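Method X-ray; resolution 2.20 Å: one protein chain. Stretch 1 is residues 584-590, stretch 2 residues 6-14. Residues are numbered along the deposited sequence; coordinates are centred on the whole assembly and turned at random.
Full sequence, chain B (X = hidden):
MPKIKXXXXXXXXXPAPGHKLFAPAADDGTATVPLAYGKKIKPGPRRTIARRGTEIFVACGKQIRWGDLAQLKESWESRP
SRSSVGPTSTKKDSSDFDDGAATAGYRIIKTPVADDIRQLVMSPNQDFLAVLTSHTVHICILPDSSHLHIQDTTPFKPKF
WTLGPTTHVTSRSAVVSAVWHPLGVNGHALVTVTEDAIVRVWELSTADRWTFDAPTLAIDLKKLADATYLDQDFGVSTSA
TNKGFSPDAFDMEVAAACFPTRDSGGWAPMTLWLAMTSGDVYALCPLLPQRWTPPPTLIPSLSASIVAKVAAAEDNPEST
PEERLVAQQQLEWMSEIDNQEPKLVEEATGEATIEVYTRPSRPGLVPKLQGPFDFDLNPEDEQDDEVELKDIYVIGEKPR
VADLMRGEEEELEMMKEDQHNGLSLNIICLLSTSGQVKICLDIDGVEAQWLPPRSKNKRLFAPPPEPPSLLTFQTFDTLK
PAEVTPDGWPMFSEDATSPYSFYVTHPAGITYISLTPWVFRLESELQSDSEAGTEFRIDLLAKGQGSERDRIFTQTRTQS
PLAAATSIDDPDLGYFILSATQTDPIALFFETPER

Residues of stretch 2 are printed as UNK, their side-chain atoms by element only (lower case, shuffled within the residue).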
ATOM      1  N   ASP B 584      27.933   8.454  -4.764  1.00 94.36           N
ATOM      2  CA  ASP B 584      28.643   7.285  -5.279  1.00 88.55           C
ATOM      3  C   ASP B 584      27.737   6.065  -5.436  1.00 78.62           C
ATOM      4  O   ASP B 584      26.701   5.969  -4.780  1.00 75.38           O
ATOM      5  CB  ASP B 584      29.805   6.938  -4.353  1.00 91.72           C
ATOM      6  CG  ASP B 584      30.685   8.133  -4.056  1.00 96.83           C
ATOM      7  OD1 ASP B 584      30.858   8.980  -4.956  1.00 98.37           O
ATOM      8  OD2 ASP B 584      31.194   8.230  -2.920  1.00 99.44           O
ATOM      9  N   PRO B 585      28.132   5.124  -6.310  1.00 72.46           N
ATOM     10  CA  PRO B 585      27.350   3.904  -6.526  1.00 68.28           C
ATOM     11  C   PRO B 585      27.719   2.783  -5.569  1.00 66.93           C
ATOM     12  O   PRO B 585      28.756   2.840  -4.909  1.00 68.14           O
ATOM     13  CB  PRO B 585      27.710   3.517  -7.957  1.00 69.28           C
ATOM     14  CG  PRO B 585      29.115   3.971  -8.107  1.00 72.74           C
ATOM     15  CD  PRO B 585      29.265   5.209  -7.250  1.00 74.32           C
ATOM     16  N   ILE B 586      26.858   1.774  -5.505  1.00 67.81           N
ATOM     17  CA  ILE B 586      27.120   0.565  -4.740  1.00 69.82           C
ATOM     18  C   ILE B 586      26.700  -0.624  -5.592  1.00 69.84           C
ATOM     19  O   ILE B 586      25.511  -0.853  -5.807  1.00 70.37           O
ATOM     20  CB  ILE B 586      26.360   0.555  -3.396  1.00 68.93           C
ATOM     21  CG1 ILE B 586      26.788   1.748  -2.538  1.00 71.15           C
ATOM     22  CG2 ILE B 586      26.610  -0.753  -2.648  1.00 68.36           C
ATOM     23  CD1 ILE B 586      25.959   1.935  -1.281  1.00 70.30           C
ATOM     24  N   ALA B 587      27.688  -1.365  -6.084  1.00 72.25           N
ATOM     25  CA  ALA B 587      27.444  -2.528  -6.930  1.00 72.78           C
ATOM     26  C   ALA B 587      28.190  -3.745  -6.398  1.00 76.57           C
ATOM     27  O   ALA B 587      29.383  -3.914  -6.653  1.00 79.50           O
ATOM     28  CB  ALA B 587      27.856  -2.234  -8.362  1.00 74.47           C
ATOM     29  N   LEU B 588      27.475  -4.587  -5.657  1.00 76.88           N
ATOM     30  CA  LEU B 588      28.062  -5.760  -5.020  1.00 80.59           C
ATOM     31  C   LEU B 588      27.618  -7.045  -5.714  1.00 78.57           C
ATOM     32  O   LEU B 588      26.423  -7.333  -5.808  1.00 75.86           O
ATOM     33  CB  LEU B 588      27.674  -5.792  -3.541  1.00 82.37           C
ATOM     34  CG  LEU B 588      28.005  -4.506  -2.778  1.00 85.71           C
ATOM     35  CD1 LEU B 588      27.461  -4.561  -1.361  1.00 85.11           C
ATOM     36  CD2 LEU B 588      29.508  -4.251  -2.765  1.00 90.04           C
ATOM     37  N   PHE B 589      28.596  -7.817  -6.184  1.00 80.40           N
ATOM     38  CA  PHE B 589      28.341  -8.990  -7.017  1.00 81.67           C
ATOM     39  C   PHE B 589      28.343 -10.292  -6.217  1.00 90.64           C
ATOM     40  O   PHE B 589      29.069 -10.426  -5.231  1.00 93.28           O
ATOM     41  CB  PHE B 589      29.386  -9.069  -8.135  1.00 81.40           C
ATOM     42  CG  PHE B 589      29.236  -8.001  -9.184  1.00 78.74           C
ATOM     43  CD1 PHE B 589      29.473  -6.670  -8.880  1.00 77.16           C
ATOM     44  CD2 PHE B 589      28.861  -8.329 -10.476  1.00 79.31           C
ATOM     45  CE1 PHE B 589      29.332  -5.687  -9.842  1.00 78.53           C
ATOM     46  CE2 PHE B 589      28.720  -7.351 -11.445  1.00 79.25           C
ATOM     47  CZ  PHE B 589      28.956  -6.028 -11.126  1.00 77.93           C
ATOM     48  N   PHE B 590      27.522 -11.243  -6.657  1.00 99.50           N
ATOM     49  CA  PHE B 590      27.399 -12.546  -6.002  1.00103.89           C
ATOM     50  C   PHE B 590      27.719 -13.696  -6.945  1.00102.54           C
ATOM     51  O   PHE B 590      27.971 -14.816  -6.499  1.00107.05           O
ATOM     52  CB  PHE B 590      25.993 -12.730  -5.444  1.00105.37           C
ATOM     53  CG  PHE B 590      25.603 -11.684  -4.458  1.00106.92           C
ATOM     54  CD1 PHE B 590      26.012 -11.769  -3.138  1.00108.62           C
ATOM     55  CD2 PHE B 590      24.834 -10.607  -4.852  1.00106.62           C
ATOM     56  CE1 PHE B 590      25.652 -10.799  -2.229  1.00107.67           C
ATOM     57  CE2 PHE B 590      24.473  -9.638  -3.951  1.00106.58           C
ATOM     58  CZ  PHE B 590      24.882  -9.731  -2.635  1.00106.54           C
ATOM     59  N   UNK B   6      36.407   1.553  -2.604  1.00121.23           N
ATOM     60  CA  UNK B   6      35.038   1.829  -3.027  1.00109.79           C
ATOM     61  C   UNK B   6      34.221   0.542  -3.017  1.00103.18           C
ATOM     62  O   UNK B   6      34.773  -0.549  -2.872  1.00104.94           O
ATOM     63  c   UNK B   6      35.017   2.460  -4.419  1.00109.76           C
ATOM     64  o   UNK B   6      35.562   1.581  -5.387  1.00111.96           O
ATOM     65  N   UNK B   7      32.907   0.676  -3.174  1.00 97.27           N
ATOM     66  CA  UNK B   7      32.004  -0.470  -3.150  1.00 92.50           C
ATOM     67  C   UNK B   7      31.358  -0.690  -4.515  1.00 87.96           C
ATOM     68  O   UNK B   7      30.169  -0.984  -4.614  1.00 79.22           O
ATOM     69  c   UNK B   7      30.933  -0.272  -2.078  1.00 92.18           C
ATOM     70  c   UNK B   7      31.846   1.072  -0.167  1.00 98.34           C
ATOM     71  c   UNK B   7      32.534   0.044   1.879  1.00102.35           C
ATOM     72  c   UNK B   7      32.187  -1.192   1.371  1.00101.27           C
ATOM     73  c   UNK B   7      31.489  -0.160  -0.687  1.00 96.47           C
ATOM     74  c   UNK B   7      31.669  -1.290   0.094  1.00 98.62           C
ATOM     75  c   UNK B   7      32.363   1.178   1.110  1.00101.12           C
ATOM     76  N   UNK B   8      32.162  -0.551  -5.563  1.00 88.99           N
ATOM     77  CA  UNK B   8      31.702  -0.760  -6.931  1.00 88.21           C
ATOM     78  C   UNK B   8      32.908  -1.014  -7.833  1.00 89.68           C
ATOM     79  O   UNK B   8      34.026  -0.634  -7.488  1.00 93.08           O
ATOM     80  c   UNK B   8      30.903   0.442  -7.417  1.00 87.74           C
ATOM     81  N   UNK B   9      32.693  -1.664  -8.988  1.00 84.12           N
ATOM     82  CA  UNK B   9      33.822  -1.921  -9.889  1.00 86.35           C
ATOM     83  C   UNK B   9      34.391  -0.637 -10.484  1.00 89.74           C
ATOM     84  O   UNK B   9      33.766   0.417 -10.379  1.00 89.04           O
ATOM     85  c   UNK B   9      31.432  -2.215  -9.514  1.00 79.68           C
ATOM     86  c   UNK B   9      33.210  -2.811 -10.976  1.00 83.59           C
ATOM     87  c   UNK B   9      31.757  -2.507 -10.947  1.00 80.09           C
ATOM     88  N   UNK B  10      35.563  -0.735 -11.101  1.00 92.99           N
ATOM     89  CA  UNK B  10      36.266   0.436 -11.615  1.00 94.51           C
ATOM     90  C   UNK B  10      35.468   1.168 -12.691  1.00 92.60           C
ATOM     91  O   UNK B  10      35.595   2.382 -12.841  1.00 94.96           O
ATOM     92  c   UNK B  10      37.624   0.028 -12.161  1.00 98.07           C
ATOM     93  N   UNK B  11      34.650   0.431 -13.438  1.00 90.21           N
ATOM     94  CA  UNK B  11      33.910   1.017 -14.554  1.00 86.70           C
ATOM     95  C   UNK B  11      32.637   1.728 -14.086  1.00 83.38           C
ATOM     96  O   UNK B  11      31.823   2.156 -14.905  1.00 81.12           O
ATOM     97  c   UNK B  11      33.574  -0.051 -15.604  1.00 87.46           C
ATOM     98  c   UNK B  11      29.081  -1.263 -15.200  1.00 82.42           C
ATOM     99  c   UNK B  11      33.454  -2.388 -14.567  1.00 87.83           C
ATOM    100  c   UNK B  11      31.256  -2.764 -14.468  1.00 84.72           C
ATOM    101  c   UNK B  11      31.458  -1.487 -15.029  1.00 85.00           C
ATOM    102  c   UNK B  11      30.343  -0.729 -15.400  1.00 84.46           C
ATOM    103  c   UNK B  11      32.872  -1.264 -15.078  1.00 86.82           C
ATOM    104  c   UNK B  11      29.985  -3.300 -14.267  1.00 83.57           C
ATOM    105  n   UNK B  11      32.490  -3.293 -14.194  1.00 86.29           N
ATOM    106  c   UNK B  11      28.913  -2.535 -14.639  1.00 82.09           C
ATOM    107  N   UNK B  12      32.475   1.850 -12.771  1.00 84.53           N
ATOM    108  CA  UNK B  12      31.390   2.640 -12.191  1.00 84.90           C
ATOM    109  C   UNK B  12      31.944   3.713 -11.255  1.00 88.74           C
ATOM    110  O   UNK B  12      31.183   4.483 -10.668  1.00 89.50           O
ATOM    111  c   UNK B  12      30.401   1.744 -11.438  1.00 83.52           C
ATOM    112  c   UNK B  12      28.612  -0.009 -11.380  1.00 80.05           C
ATOM    113  c   UNK B  12      29.479   0.859 -12.281  1.00 81.91           C
ATOM    114  c   UNK B  12      28.604   1.688 -13.212  1.00 80.38           C
ATOM    115  N   UNK B  13      33.268   3.759 -11.124  1.00 93.90           N
ATOM    116  CA  UNK B  13      33.928   4.775 -10.312  1.00 97.43           C
ATOM    117  C   UNK B  13      34.668   5.783 -11.181  1.00102.89           C
ATOM    118  O   UNK B  13      35.140   5.451 -12.265  1.00101.87           O
ATOM    119  c   UNK B  13      34.222   3.185  -8.357  1.00100.41           C
ATOM    120  n   UNK B  13      33.116   3.632  -7.771  1.00 97.87           N
ATOM    121  c   UNK B  13      34.906   4.128  -9.328  1.00100.58           C
ATOM    122  o   UNK B  13      34.684   2.067  -8.133  1.00102.84           O
ATOM    123  N   UNK B  14      34.759   7.014 -10.691  1.00107.17           N
ATOM    124  CA  UNK B  14      35.456   8.086 -11.395  1.00115.10           C
ATOM    125  C   UNK B  14      36.895   7.667 -11.715  1.00113.80           C
ATOM    126  O   UNK B  14      37.525   6.977 -10.917  1.00115.57           O
ATOM    127  c   UNK B  14      35.438   9.359 -10.541  1.00120.48           C
ATOM    128  c   UNK B  14      35.663  10.652 -11.311  1.00127.80           C
ATOM    129  o   UNK B  14      34.856  11.766  -9.363  1.00131.87           O
ATOM    130  o   UNK B  14      35.848  12.987 -10.894  1.00136.85           O
ATOM    131  c   UNK B  14      35.441  11.889 -10.460  1.00132.55           C
TER

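Position 6 carries one carbon followed by one oxygen, and its CB stays 6.3 Å from Pro585 O, too far for contact. A lone hydroxyl on CB identifies Ser6.

At position 7 a single carbon leads to a ring of six carbons with no heteroatom. Its CB points toward stretch 1 and lies 4.4 Å from Ile586 CG2 and 4.3 Å from Leu588 CD2, but the ring leads away from the strand. An unsubstituted six-carbon ring makes this Phe7. The backbone also takes part: Ala587 N donates a hydrogen bond to Phe7 O at 2.9 Å, and Ile586 CA approaches the same oxygen, Phe7 O, at 3.4 Å in a CA-H...O contact.

Position 8 has one side-chain carbon, with CB 4.0 Å from Pro585 CG and 4.2 Å from Ala587 CB. A side chain that stops at CB is alanine, Ala8. Ala8 CA lies 4.6 Å from Ala587 CA.

At position 9 three carbons close a ring onto the backbone nitrogen, and this ring packs on Ala587 and Phe589. The closure defines Pro9. Pro9 CD lies 3.8 Å from Ala587 CB and 4.1 Å from Phe589 CE1.

Position 10 again shows one carbon, out of reach of stretch 1; it is Ala10, the start of a short 3-10 segment.

Position 11 bears one carbon and then fused five- and six-membered rings holding eight carbons and one nitrogen. CB points sideways, but the rings reach back to approach Phe589. Such an indole means Trp11, and Trp11 CZ2 lies 4.3 Å from Phe589 CZ.

Position 12 has four carbons, forked at the second, and the fork reaches Ala587. This is Leu12. Leu12 CD1 sits 3.8 Å from Ala587 CB, while Leu12 O lies 3.3 Å from Pro585 CG. The segment is held by a backbone hydrogen bond from Leu12 N to Pro9 O, 3.1 Å.

Position 13 has two carbons, the second carrying one oxygen and one nitrogen, and its end nears Pro585. The short carboxamide is Asn13.

At position 14 three carbons end in two oxygens, with no contact to stretch 1. This is Glu14.

The contact therefore combines a single backbone hydrogen bond with apolar packing. The bond from Ala587 N fixes the strand against Phe7 O, while the turn through the 3-10 segment brings Leu12 back to the strand, so that Ala587 CB meets Ala8, Pro9 and Leu12 together. Pro585 and Phe589 extend this packing along the strand, and 391 Å² is buried in all.

Stretch 2 (6-14) SFAPAWLNE
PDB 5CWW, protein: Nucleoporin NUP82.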